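Local coordinates for tricorn protease (PDB 1K32), which cleaves peptides as a serine protease, probably acting downstream of the proteasome and using beta propellers to gate access of substrate, at residues K198-S203 with Y229-D234; K240-T245 with E275-I280; E376-V381 with E401-D406; H455-D458 with K463-A466; G851-I856 with Y1024-L1029. One frame throughout, in Å; residues are numbered along the deposited sequence.

In the fold
From the N terminus the five contacts close in series, none nesting in or crossing another. Contact 1 closes a loop across two adjoining blades of the six-bladed propeller, and contact 2 does the same at the next junction; the two touch where Tyr229 packs on Lys240. Contacts 3 and 4 belong to the seven-bladed propeller: contact 3 packs the loop between two blades onto a strand of the second, while contact 4, its centre about 18 Å from that of contact 3, is a hairpin within one blade and closes only four residues. Contact 5 spans the widest loop, 167 residues, and ties the first strand of the peptidase sheet to the C-terminal helix, far from contacts 3 and 4.

Contact 1: residues K198-S203 with Y229-D234; sequences KIVDMS and YSTDLD
Beside Ile199 and Val200, which meet the 229-234 segment, two lysines grip Asp201 OD2. Lys198 NZ donates to Asp201 OD2 over 2.8 Å, reaching the carboxylate on its anti side and slightly out of its plane, and Lys186 forms a second salt bridge to the same oxygen. Arg184 holds the other oxygen, so the carboxylate's rotation is well fixed. The contact proper is apolar against polar. Ile199 has CG1 set between the backbone N and the carbonyl carbon (chi1 49°), which carries CD1 to 3.3 Å from Leu233 O, while Ile199 CG2 rests 3.6 Å from Asp234 O. Both isoleucine branches thus lie on backbone carbonyls in the turn of Leu233 and Asp234 that follows Thr231 and Asp232. These are adjoining blades of a beta propeller: strand 195-200 is the outermost of its four-stranded sheet, and 227-232 is the third strand of the next. A classic beta bulge, in which Ile199 and Val200 both face Ile187, interrupts the outer strand here. With an alanine here, both branches over the turn would be missing, and a gap would probably open beside the Leu233 and Asp234 carbonyls. Farther along, Val200 CG2 approaches Thr231 OG1 at 3.9 Å. That hydroxyl donates to Asp232 O at 3.1 Å, from a position tilted 27° out of the carbonyl plane.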
# COMPACT_ATOMS: atom_id res chain seq x y z
N LYS A 198 -8.50 58.50 55.69
CA LYS A 198 -7.18 58.37 55.09
C LYS A 198 -6.25 59.33 55.85
O LYS A 198 -6.48 60.54 55.85
CB LYS A 198 -7.25 58.75 53.61
CG LYS A 198 -5.99 58.50 52.80
CD LYS A 198 -6.22 58.90 51.35
CE LYS A 198 -6.58 60.39 51.27
NZ LYS A 198 -6.86 60.80 49.88
N ILE A 199 -5.21 58.81 56.51
CA ILE A 199 -4.31 59.67 57.28
C ILE A 199 -2.93 59.92 56.68
O ILE A 199 -2.29 60.93 56.98
CB ILE A 199 -4.12 59.16 58.73
CG1 ILE A 199 -3.78 57.67 58.72
CG2 ILE A 199 -5.37 59.42 59.56
CD1 ILE A 199 -3.37 57.14 60.08
N VAL A 200 -2.45 59.00 55.85
CA VAL A 200 -1.15 59.17 55.21
C VAL A 200 -1.28 59.02 53.69
O VAL A 200 -1.45 57.92 53.16
CB VAL A 200 -0.12 58.17 55.76
CG1 VAL A 200 1.21 58.37 55.05
CG2 VAL A 200 0.06 58.39 57.26
N ASP A 201 -1.22 60.16 53.02
CA ASP A 201 -1.31 60.26 51.58
C ASP A 201 -0.27 61.31 51.19
O ASP A 201 -0.53 62.51 51.22
CB ASP A 201 -2.72 60.74 51.18
CG ASP A 201 -2.96 60.67 49.67
OD1 ASP A 201 -1.99 60.87 48.91
OD2 ASP A 201 -4.11 60.42 49.26
N MET A 202 0.94 60.85 50.86
CA MET A 202 2.03 61.74 50.48
C MET A 202 2.24 61.69 48.98
O MET A 202 1.70 60.82 48.30
CB MET A 202 3.32 61.32 51.20
CG MET A 202 3.26 61.51 52.71
SD MET A 202 4.66 60.82 53.61
CE MET A 202 4.05 59.33 54.03
N SER A 203 3.04 62.62 48.46
CA SER A 203 3.30 62.65 47.03
C SER A 203 4.03 61.39 46.59
O SER A 203 3.84 60.93 45.46
CB SER A 203 4.13 63.89 46.66
OG SER A 203 5.42 63.84 47.24
N TYR A 229 10.50 57.25 58.22
CA TYR A 229 9.73 58.40 58.71
C TYR A 229 8.68 57.88 59.67
O TYR A 229 8.55 56.66 59.85
CB TYR A 229 8.99 59.11 57.56
CG TYR A 229 9.87 59.81 56.54
CD1 TYR A 229 10.57 59.08 55.58
CD2 TYR A 229 10.01 61.20 56.55
CE1 TYR A 229 11.39 59.70 54.67
CE2 TYR A 229 10.83 61.84 55.63
CZ TYR A 229 11.52 61.08 54.69
OH TYR A 229 12.36 61.68 53.78
N SER A 230 7.92 58.79 60.27
CA SER A 230 6.84 58.39 61.16
C SER A 230 5.86 59.55 61.34
O SER A 230 6.19 60.71 61.05
CB SER A 230 7.38 57.94 62.53
OG SER A 230 7.79 59.03 63.32
N THR A 231 4.64 59.22 61.77
CA THR A 231 3.60 60.21 62.03
C THR A 231 2.83 59.71 63.24
O THR A 231 3.04 58.59 63.69
CB THR A 231 2.60 60.33 60.85
OG1 THR A 231 1.89 59.09 60.68
CG2 THR A 231 3.32 60.70 59.55
N ASP A 232 1.94 60.54 63.78
CA ASP A 232 1.13 60.09 64.90
C ASP A 232 -0.02 59.33 64.23
O ASP A 232 -0.12 59.32 63.01
CB ASP A 232 0.59 61.26 65.73
CG ASP A 232 -0.10 62.32 64.90
OD1 ASP A 232 -0.89 61.99 63.99
OD2 ASP A 232 0.15 63.52 65.17
N LEU A 233 -0.89 58.70 65.02
CA LEU A 233 -2.00 57.93 64.47
C LEU A 233 -3.01 58.76 63.68
O LEU A 233 -4.00 58.24 63.17
CB LEU A 233 -2.70 57.15 65.58
CG LEU A 233 -1.83 56.08 66.22
CD1 LEU A 233 -2.65 55.30 67.25
CD2 LEU A 233 -1.30 55.14 65.15
N ASP A 234 -2.73 60.05 63.56
CA ASP A 234 -3.59 60.97 62.83
C ASP A 234 -2.90 61.36 61.52
O ASP A 234 -3.41 62.17 60.75
CB ASP A 234 -3.81 62.22 63.68
CG ASP A 234 -5.16 62.85 63.45
OD1 ASP A 234 -5.38 63.41 62.36
OD2 ASP A 234 -5.99 62.76 64.39

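Contact 2: residues K240-T245 with E275-I280; sequences KHTSFT and EKIEKI
This is a small apolar contact between propeller blades, in which Thr242 and Phe244 of a connecting loop receive Ile277 from the outermost strand of the following blade. The loop runs from strand 239-240 to strand 249-254, whose sheet ends in strand 277-279. Ile277 reaches across with a single atom, CD1. It presses on Thr242 CG2 at 3.4 Å, tighter than usual for two carbons, with the two side chains at about a right angle. The same methyl lies 3.7 Å from Phe244 CZ, the isoleucine and the phenylalanine advancing from opposite directions. An extended chain (chi2 179°) carries CD1 to this junction. Within the loop, Thr242 CB sits over one face of the Phe244 ring, 3.4 Å above its plane and displaced toward the rim. The threonine's rotation is set by its hydroxyl, which is bonded to Gln227 NE2 and to the backbone N of Ile228, turning CG2 to Ile277. Lys240 NZ adds a bond to Thr242 O at 2.8 Å. Chemically the threonine is divided: its hydroxyl serves its own blade, and its methyl carries the van der Waals contact with the next.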
# COMPACT_ATOMS: atom_id res chain seq x y z
N LYS A 240 11.44 62.61 60.20
CA LYS A 240 12.41 61.89 59.38
C LYS A 240 13.48 61.35 60.33
O LYS A 240 14.19 62.13 60.97
CB LYS A 240 13.02 62.86 58.36
CG LYS A 240 14.09 62.28 57.44
CD LYS A 240 14.52 63.34 56.44
CE LYS A 240 15.66 62.89 55.54
NZ LYS A 240 16.91 62.63 56.29
N HIS A 241 13.59 60.03 60.43
CA HIS A 241 14.55 59.42 61.36
C HIS A 241 15.88 58.90 60.84
O HIS A 241 16.71 58.46 61.64
CB HIS A 241 13.87 58.29 62.13
CG HIS A 241 12.64 58.71 62.85
ND1 HIS A 241 11.39 58.66 62.28
CD2 HIS A 241 12.47 59.23 64.09
CE1 HIS A 241 10.50 59.13 63.13
NE2 HIS A 241 11.13 59.49 64.24
N THR A 242 16.10 58.93 59.53
CA THR A 242 17.36 58.43 58.98
C THR A 242 17.85 59.29 57.84
O THR A 242 17.08 60.03 57.24
CB THR A 242 17.20 57.00 58.42
OG1 THR A 242 16.26 57.00 57.34
CG2 THR A 242 16.73 56.05 59.52
N SER A 243 19.14 59.17 57.54
CA SER A 243 19.76 59.92 56.46
C SER A 243 20.69 59.03 55.64
O SER A 243 21.84 59.38 55.40
CB SER A 243 20.55 61.11 57.02
OG SER A 243 19.68 62.10 57.53
N PHE A 244 20.19 57.87 55.23
CA PHE A 244 20.98 56.93 54.45
C PHE A 244 21.34 57.50 53.07
O PHE A 244 20.59 58.29 52.50
CB PHE A 244 20.21 55.63 54.24
CG PHE A 244 19.75 54.97 55.51
CD1 PHE A 244 18.40 54.68 55.69
CD2 PHE A 244 20.65 54.61 56.49
CE1 PHE A 244 17.96 54.02 56.84
CE2 PHE A 244 20.23 53.95 57.64
CZ PHE A 244 18.88 53.65 57.81
N THR A 245 22.48 57.09 52.53
CA THR A 245 22.91 57.52 51.20
C THR A 245 23.46 56.36 50.38
O THR A 245 23.63 56.48 49.17
CB THR A 245 24.00 58.62 51.26
OG1 THR A 245 25.13 58.12 51.97
CG2 THR A 245 23.48 59.88 51.94
N GLU A 275 16.56 56.65 68.79
CA GLU A 275 16.66 57.07 67.39
C GLU A 275 17.99 56.55 66.82
O GLU A 275 18.38 56.87 65.71
CB GLU A 275 16.59 58.59 67.27
N LYS A 276 18.66 55.72 67.61
CA LYS A 276 19.93 55.12 67.21
C LYS A 276 19.73 53.93 66.27
O LYS A 276 18.77 53.16 66.41
CB LYS A 276 20.69 54.67 68.46
N ILE A 277 20.66 53.80 65.33
CA ILE A 277 20.66 52.73 64.34
C ILE A 277 21.90 51.85 64.50
O ILE A 277 23.03 52.34 64.49
CB ILE A 277 20.65 53.30 62.91
CG1 ILE A 277 19.33 54.04 62.66
CG2 ILE A 277 20.86 52.19 61.88
CD1 ILE A 277 19.24 54.67 61.30
N GLU A 278 21.68 50.55 64.66
CA GLU A 278 22.79 49.62 64.82
C GLU A 278 22.75 48.48 63.82
O GLU A 278 21.71 47.87 63.57
CB GLU A 278 22.81 49.05 66.25
CG GLU A 278 21.53 48.32 66.68
CD GLU A 278 21.67 47.65 68.04
OE1 GLU A 278 20.70 47.01 68.50
OE2 GLU A 278 22.75 47.77 68.66
N LYS A 279 23.91 48.20 63.24
CA LYS A 279 24.05 47.13 62.28
C LYS A 279 24.29 45.85 63.05
O LYS A 279 25.11 45.81 63.97
CB LYS A 279 25.23 47.40 61.36
CG LYS A 279 25.50 46.29 60.38
CD LYS A 279 26.70 46.60 59.52
CE LYS A 279 27.01 45.45 58.59
NZ LYS A 279 27.27 44.20 59.35
N ILE A 280 23.56 44.80 62.71
CA ILE A 280 23.73 43.53 63.38
C ILE A 280 24.86 42.77 62.69
O ILE A 280 24.88 42.65 61.46
CB ILE A 280 22.45 42.70 63.33
CG1 ILE A 280 21.28 43.56 63.80
CG2 ILE A 280 22.58 41.48 64.22
CD1 ILE A 280 19.95 43.00 63.41

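Contact 3: residues E376-V381 with E401-D406; sequences ENLGNV and EIMTVD
Leu378 CD2 lies against Met403 CE at 3.3 Å, a closer approach than two methyls usually make, and the same leucine methyl reaches Val405 CG2 at 4.2 Å. The partners are alternate residues of strand 401-406, Met403 and Val405, which project from one face of the strand toward the loop. A bend in the methionine chain at its last torsion (chi3 -106°) swings CE round to the leucine. In the next shell, Val395 and Pro412, from the strands flanking 401-406, pack on Met403, while Leu361 of the preceding blade packs on Leu378. The loop backbone is fixed from that preceding blade as well: Leu378 and Gly379 make backbone hydrogen bonds with Asp359, and Asp359 OD1 accepts from Val381 N. Gly379 adopts backbone angles (85°, -149°) at which a CB would be jammed against the carbonyl oxygen of Leu378. The loop joins strand 371-373, the outermost of one propeller blade, to strand 381-386, the first of the next, and Leu378 fills the seam between those sheets. Beyond it, Asn380 ND2 bonds to Asp398 and to Asp673 of helix 656-674, while Val381 O accepts from Arg972.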
# COMPACT_ATOMS: atom_id res chain seq x y z
N GLU A 376 37.03 44.15 16.26
CA GLU A 376 36.05 45.15 15.85
C GLU A 376 34.74 45.03 16.63
O GLU A 376 34.08 43.99 16.61
CB GLU A 376 35.77 45.02 14.35
CG GLU A 376 36.99 45.29 13.49
CD GLU A 376 37.36 46.76 13.43
OE1 GLU A 376 38.48 47.07 12.98
OE2 GLU A 376 36.53 47.60 13.84
N ASN A 377 34.37 46.10 17.31
CA ASN A 377 33.14 46.14 18.08
C ASN A 377 32.02 46.38 17.07
O ASN A 377 31.99 47.42 16.41
CB ASN A 377 33.20 47.28 19.11
CG ASN A 377 32.03 47.27 20.09
OD1 ASN A 377 32.10 47.85 21.16
ND2 ASN A 377 30.94 46.62 19.71
N LEU A 378 31.11 45.42 16.95
CA LEU A 378 30.02 45.51 15.99
C LEU A 378 28.74 46.10 16.59
O LEU A 378 27.71 46.17 15.92
CB LEU A 378 29.71 44.13 15.43
CG LEU A 378 30.91 43.31 14.95
CD1 LEU A 378 30.45 41.93 14.53
CD2 LEU A 378 31.60 44.00 13.80
N GLY A 379 28.82 46.53 17.85
CA GLY A 379 27.66 47.08 18.52
C GLY A 379 26.85 45.94 19.11
O GLY A 379 27.41 44.92 19.50
N ASN A 380 25.53 46.11 19.19
CA ASN A 380 24.67 45.06 19.72
C ASN A 380 24.05 44.37 18.49
O ASN A 380 23.13 44.89 17.85
CB ASN A 380 23.59 45.65 20.64
CG ASN A 380 24.18 46.45 21.81
OD1 ASN A 380 25.16 46.04 22.43
ND2 ASN A 380 23.56 47.58 22.12
N VAL A 381 24.59 43.20 18.17
CA VAL A 381 24.18 42.41 17.02
C VAL A 381 22.92 41.57 17.26
O VAL A 381 22.77 40.95 18.32
CB VAL A 381 25.35 41.48 16.59
CG1 VAL A 381 24.92 40.56 15.44
CG2 VAL A 381 26.56 42.33 16.17
N GLU A 401 22.11 49.20 11.23
CA GLU A 401 23.04 49.01 10.12
C GLU A 401 23.12 47.55 9.72
O GLU A 401 22.96 46.65 10.54
CB GLU A 401 24.46 49.46 10.51
CG GLU A 401 24.59 50.87 11.06
CD GLU A 401 25.98 51.16 11.67
OE1 GLU A 401 26.50 50.32 12.44
OE2 GLU A 401 26.56 52.24 11.38
N ILE A 402 23.32 47.31 8.44
CA ILE A 402 23.58 45.97 7.96
C ILE A 402 25.00 46.18 7.41
O ILE A 402 25.30 47.23 6.84
CB ILE A 402 22.60 45.51 6.85
CG1 ILE A 402 22.96 44.08 6.43
CG2 ILE A 402 22.62 46.48 5.69
CD1 ILE A 402 21.85 43.36 5.63
N MET A 403 25.87 45.20 7.63
CA MET A 403 27.25 45.34 7.20
C MET A 403 27.88 43.99 6.93
O MET A 403 27.37 42.95 7.35
CB MET A 403 28.05 46.06 8.30
CG MET A 403 28.10 45.26 9.60
SD MET A 403 28.54 46.17 11.12
CE MET A 403 30.14 45.59 11.34
N THR A 404 28.98 44.00 6.19
CA THR A 404 29.72 42.78 5.92
C THR A 404 30.96 42.86 6.80
O THR A 404 31.40 43.94 7.19
CB THR A 404 30.18 42.68 4.45
OG1 THR A 404 30.94 43.83 4.11
CG2 THR A 404 28.98 42.55 3.53
N VAL A 405 31.53 41.70 7.11
CA VAL A 405 32.73 41.65 7.92
C VAL A 405 33.65 40.61 7.30
O VAL A 405 33.31 39.44 7.23
CB VAL A 405 32.40 41.26 9.38
CG1 VAL A 405 33.70 41.13 10.19
CG2 VAL A 405 31.49 42.33 10.00
N ASP A 406 34.81 41.06 6.84
CA ASP A 406 35.76 40.15 6.23
C ASP A 406 36.13 39.08 7.24
O ASP A 406 36.46 39.39 8.38
CB ASP A 406 37.00 40.92 5.78
CG ASP A 406 37.84 40.13 4.80
OD1 ASP A 406 38.44 39.12 5.22
OD2 ASP A 406 37.88 40.51 3.61

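Contact 4: residues H455-D458 with K463-A466; sequences HVYD and KIFA
Val456 and Phe465 hold each other through a reciprocal pair of backbone bonds, Val456 N to Phe465 O at 2.7 Å and Phe465 N to Val456 O at 2.8 Å. Toward the turn, Asp458 N donates to Lys463 O at 3.0 Å in an almost straight bond (178°), whereas the returning bond from Lys463 N is weak. Strands 455-458 and 463-466 thus form an antiparallel beta hairpin, the last two strands of a four-stranded propeller blade, with 152° between their directions. Val456 and Phe465 form a hydrogen-bonded pair; Tyr457 with Ile464 and His455 with Ala466 are non-hydrogen-bonded pairs on the other face. There Ile464 branches between two rings: its CG1 meets the edge of Tyr457 at CD1, 3.8 Å away, and its CG2 lies 4.0 Å from His455 CD2. His455 is also stacked on Phe439 of the neighbouring strand. On the face of Val456, the edge of the Phe465 ring comes up to Val456 O, and CE1 of the ring is 4.1 Å from Asp458 CB. Asp458 and Lys463 run alongside each other and end in a long salt bridge, OD2 to NZ at 3.6 Å. Asp458 OD1 meanwhile takes the backbone N of Glu460 and Arg433 NE. The carboxylate probably owes more to these turn and sheet partners than to the exposed lysine, whose ammonium at this longer range is likely to add a weaker electrostatic pull.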
# COMPACT_ATOMS: atom_id res chain seq x y z
N HIS A 455 16.13 45.67 -0.68
CA HIS A 455 17.28 46.34 -1.32
C HIS A 455 18.29 45.26 -1.65
O HIS A 455 18.41 44.27 -0.92
CB HIS A 455 17.95 47.34 -0.38
CG HIS A 455 17.28 48.67 -0.33
ND1 HIS A 455 16.14 48.96 -1.04
CD2 HIS A 455 17.60 49.80 0.35
CE1 HIS A 455 15.77 50.21 -0.79
NE2 HIS A 455 16.64 50.74 0.05
N VAL A 456 19.02 45.43 -2.74
CA VAL A 456 20.02 44.45 -3.11
C VAL A 456 21.38 45.13 -3.25
O VAL A 456 21.51 46.12 -3.98
CB VAL A 456 19.68 43.75 -4.43
CG1 VAL A 456 20.78 42.75 -4.77
CG2 VAL A 456 18.32 43.08 -4.31
N TYR A 457 22.36 44.60 -2.54
CA TYR A 457 23.72 45.13 -2.56
C TYR A 457 24.62 44.28 -3.47
O TYR A 457 24.71 43.07 -3.30
CB TYR A 457 24.30 45.12 -1.15
CG TYR A 457 25.69 45.69 -1.04
CD1 TYR A 457 25.93 47.05 -1.29
CD2 TYR A 457 26.78 44.89 -0.69
CE1 TYR A 457 27.20 47.59 -1.19
CE2 TYR A 457 28.06 45.42 -0.58
CZ TYR A 457 28.26 46.77 -0.84
OH TYR A 457 29.52 47.31 -0.75
N ASP A 458 25.27 44.93 -4.43
CA ASP A 458 26.17 44.24 -5.34
C ASP A 458 27.60 44.42 -4.84
O ASP A 458 28.14 45.53 -4.87
CB ASP A 458 26.05 44.81 -6.76
CG ASP A 458 26.82 43.99 -7.81
OD1 ASP A 458 27.75 43.24 -7.45
OD2 ASP A 458 26.50 44.11 -9.01
N LYS A 463 27.32 48.89 -4.94
CA LYS A 463 26.19 49.77 -5.12
C LYS A 463 24.91 49.08 -4.66
O LYS A 463 24.80 47.85 -4.69
CB LYS A 463 26.09 50.21 -6.59
CG LYS A 463 26.33 49.11 -7.60
CD LYS A 463 26.66 49.68 -8.98
CE LYS A 463 26.73 48.58 -10.05
NZ LYS A 463 27.60 47.44 -9.63
N ILE A 464 23.95 49.89 -4.22
CA ILE A 464 22.67 49.39 -3.73
C ILE A 464 21.58 49.62 -4.77
O ILE A 464 21.49 50.71 -5.35
CB ILE A 464 22.26 50.12 -2.44
CG1 ILE A 464 23.29 49.84 -1.34
CG2 ILE A 464 20.85 49.70 -2.02
CD1 ILE A 464 23.15 50.74 -0.13
N PHE A 465 20.76 48.59 -4.99
CA PHE A 465 19.66 48.66 -5.95
C PHE A 465 18.34 48.33 -5.27
O PHE A 465 18.29 47.47 -4.38
CB PHE A 465 19.88 47.67 -7.11
CG PHE A 465 21.14 47.92 -7.89
CD1 PHE A 465 22.37 47.47 -7.42
CD2 PHE A 465 21.09 48.64 -9.08
CE1 PHE A 465 23.54 47.72 -8.13
CE2 PHE A 465 22.26 48.90 -9.81
CZ PHE A 465 23.48 48.44 -9.33
N ALA A 466 17.28 49.01 -5.68
CA ALA A 466 15.97 48.76 -5.11
C ALA A 466 15.29 47.62 -5.86
O ALA A 466 15.11 47.69 -7.08
CB ALA A 466 15.11 50.03 -5.18

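Contact 5: residues G851-I856 with Y1024-L1029; sequences GTIGYI and YAIDAL
Ile853 meets Leu1029 and Ile1026 by means of an extended chain: CG1 stands anti to its own carbonyl carbon (chi1 -57°), and the next torsion is close to straight, so that CD1 is the foremost atom of the side chain. The setting is the ClpP/crotonase-like fold of S41 peptidases, in which a parallel sheet is packed between helices. Strand 853-857 is the edge strand of that sheet within this chain, and helix 1020-1032 near the C terminus lies against it. Ile853 CD1 comes to 3.6 Å from Leu1029 CB and to 3.7 Å from Ile1026 O, entering where successive turns of the helix bring these two residues together. The Ile1026 side chain stands farther off, its CG2 being 4.4 Å from Ile853 CD1. Contact is by van der Waals packing, and two helical residues three positions apart share one strand residue. Ile883, on the adjoining strand, touches Ile853, Ile1026 and Leu1029 and thereby extends the same apolar layer across the sheet. The strand residue is also held through its backbone: Ile853 N is hydrogen-bonded to Ser849 OG, and Ile853 O to His846 ND1 of helix 830-848. On the helix near the C terminus, Asp1027 forms a salt bridge with Arg848 of helix 830-848. The second isoleucine branch makes its own contact, CG2 lying 3.8 Å from Leu1029 CD1.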
# COMPACT_ATOMS: atom_id res chain seq x y z
N GLY A 851 -33.17 49.80 33.09
CA GLY A 851 -32.99 49.50 31.68
C GLY A 851 -32.59 50.63 30.75
O GLY A 851 -32.73 50.49 29.53
N THR A 852 -32.09 51.73 31.29
CA THR A 852 -31.68 52.87 30.47
C THR A 852 -30.15 52.96 30.26
O THR A 852 -29.68 53.69 29.39
CB THR A 852 -32.15 54.22 31.08
OG1 THR A 852 -31.58 54.38 32.38
CG2 THR A 852 -33.68 54.28 31.18
N ILE A 853 -29.39 52.22 31.06
CA ILE A 853 -27.93 52.30 30.95
C ILE A 853 -27.24 50.95 30.76
O ILE A 853 -27.58 49.97 31.42
CB ILE A 853 -27.33 53.01 32.18
CG1 ILE A 853 -27.95 54.40 32.34
CG2 ILE A 853 -25.81 53.11 32.04
CD1 ILE A 853 -27.61 55.09 33.67
N GLY A 854 -26.27 50.91 29.85
CA GLY A 854 -25.52 49.69 29.58
C GLY A 854 -24.17 49.70 30.29
O GLY A 854 -23.76 50.72 30.83
N TYR A 855 -23.48 48.56 30.26
CA TYR A 855 -22.20 48.44 30.96
C TYR A 855 -21.18 47.58 30.22
O TYR A 855 -21.52 46.55 29.64
CB TYR A 855 -22.45 47.85 32.35
CG TYR A 855 -21.20 47.56 33.16
CD1 TYR A 855 -20.57 48.56 33.91
CD2 TYR A 855 -20.65 46.29 33.18
CE1 TYR A 855 -19.43 48.28 34.66
CE2 TYR A 855 -19.50 46.00 33.91
CZ TYR A 855 -18.90 47.00 34.65
OH TYR A 855 -17.80 46.69 35.41
N ILE A 856 -19.93 48.02 30.26
CA ILE A 856 -18.84 47.31 29.62
C ILE A 856 -17.60 47.38 30.51
O ILE A 856 -17.30 48.43 31.09
CB ILE A 856 -18.48 47.93 28.24
CG1 ILE A 856 -19.62 47.73 27.24
CG2 ILE A 856 -17.20 47.28 27.67
CD1 ILE A 856 -19.32 48.35 25.87
N TYR A 1024 -22.07 56.16 41.60
CA TYR A 1024 -21.97 57.54 41.14
C TYR A 1024 -22.09 57.61 39.62
O TYR A 1024 -22.79 58.48 39.09
CB TYR A 1024 -20.64 58.16 41.55
CG TYR A 1024 -20.56 59.63 41.19
CD1 TYR A 1024 -21.10 60.60 42.03
CD2 TYR A 1024 -20.00 60.04 39.98
CE1 TYR A 1024 -21.09 61.95 41.67
CE2 TYR A 1024 -19.99 61.38 39.61
CZ TYR A 1024 -20.54 62.33 40.46
OH TYR A 1024 -20.54 63.66 40.10
N ALA A 1025 -21.42 56.70 38.92
CA ALA A 1025 -21.45 56.67 37.45
C ALA A 1025 -22.88 56.47 36.97
O ALA A 1025 -23.31 57.11 36.01
CB ALA A 1025 -20.54 55.55 36.91
N ILE A 1026 -23.60 55.57 37.62
CA ILE A 1026 -24.98 55.31 37.26
C ILE A 1026 -25.84 56.56 37.52
O ILE A 1026 -26.58 57.01 36.64
CB ILE A 1026 -25.56 54.13 38.07
CG1 ILE A 1026 -24.91 52.82 37.62
CG2 ILE A 1026 -27.08 54.07 37.88
CD1 ILE A 1026 -25.22 51.64 38.50
N ASP A 1027 -25.71 57.13 38.71
CA ASP A 1027 -26.49 58.31 39.06
C ASP A 1027 -26.15 59.50 38.17
O ASP A 1027 -27.04 60.27 37.79
CB ASP A 1027 -26.26 58.66 40.52
CG ASP A 1027 -26.80 57.59 41.46
OD1 ASP A 1027 -26.36 57.54 42.63
OD2 ASP A 1027 -27.67 56.80 41.02
N ALA A 1028 -24.87 59.65 37.83
CA ALA A 1028 -24.44 60.76 36.99
C ALA A 1028 -25.08 60.67 35.61
O ALA A 1028 -25.53 61.68 35.07
CB ALA A 1028 -22.91 60.77 36.87
N LEU A 1029 -25.11 59.47 35.05
CA LEU A 1029 -25.71 59.29 33.74
C LEU A 1029 -27.22 59.47 33.79
O LEU A 1029 -27.81 60.07 32.88
CB LEU A 1029 -25.38 57.91 33.17
CG LEU A 1029 -24.06 57.82 32.39
CD1 LEU A 1029 -23.88 56.42 31.85
CD2 LEU A 1029 -24.05 58.83 31.25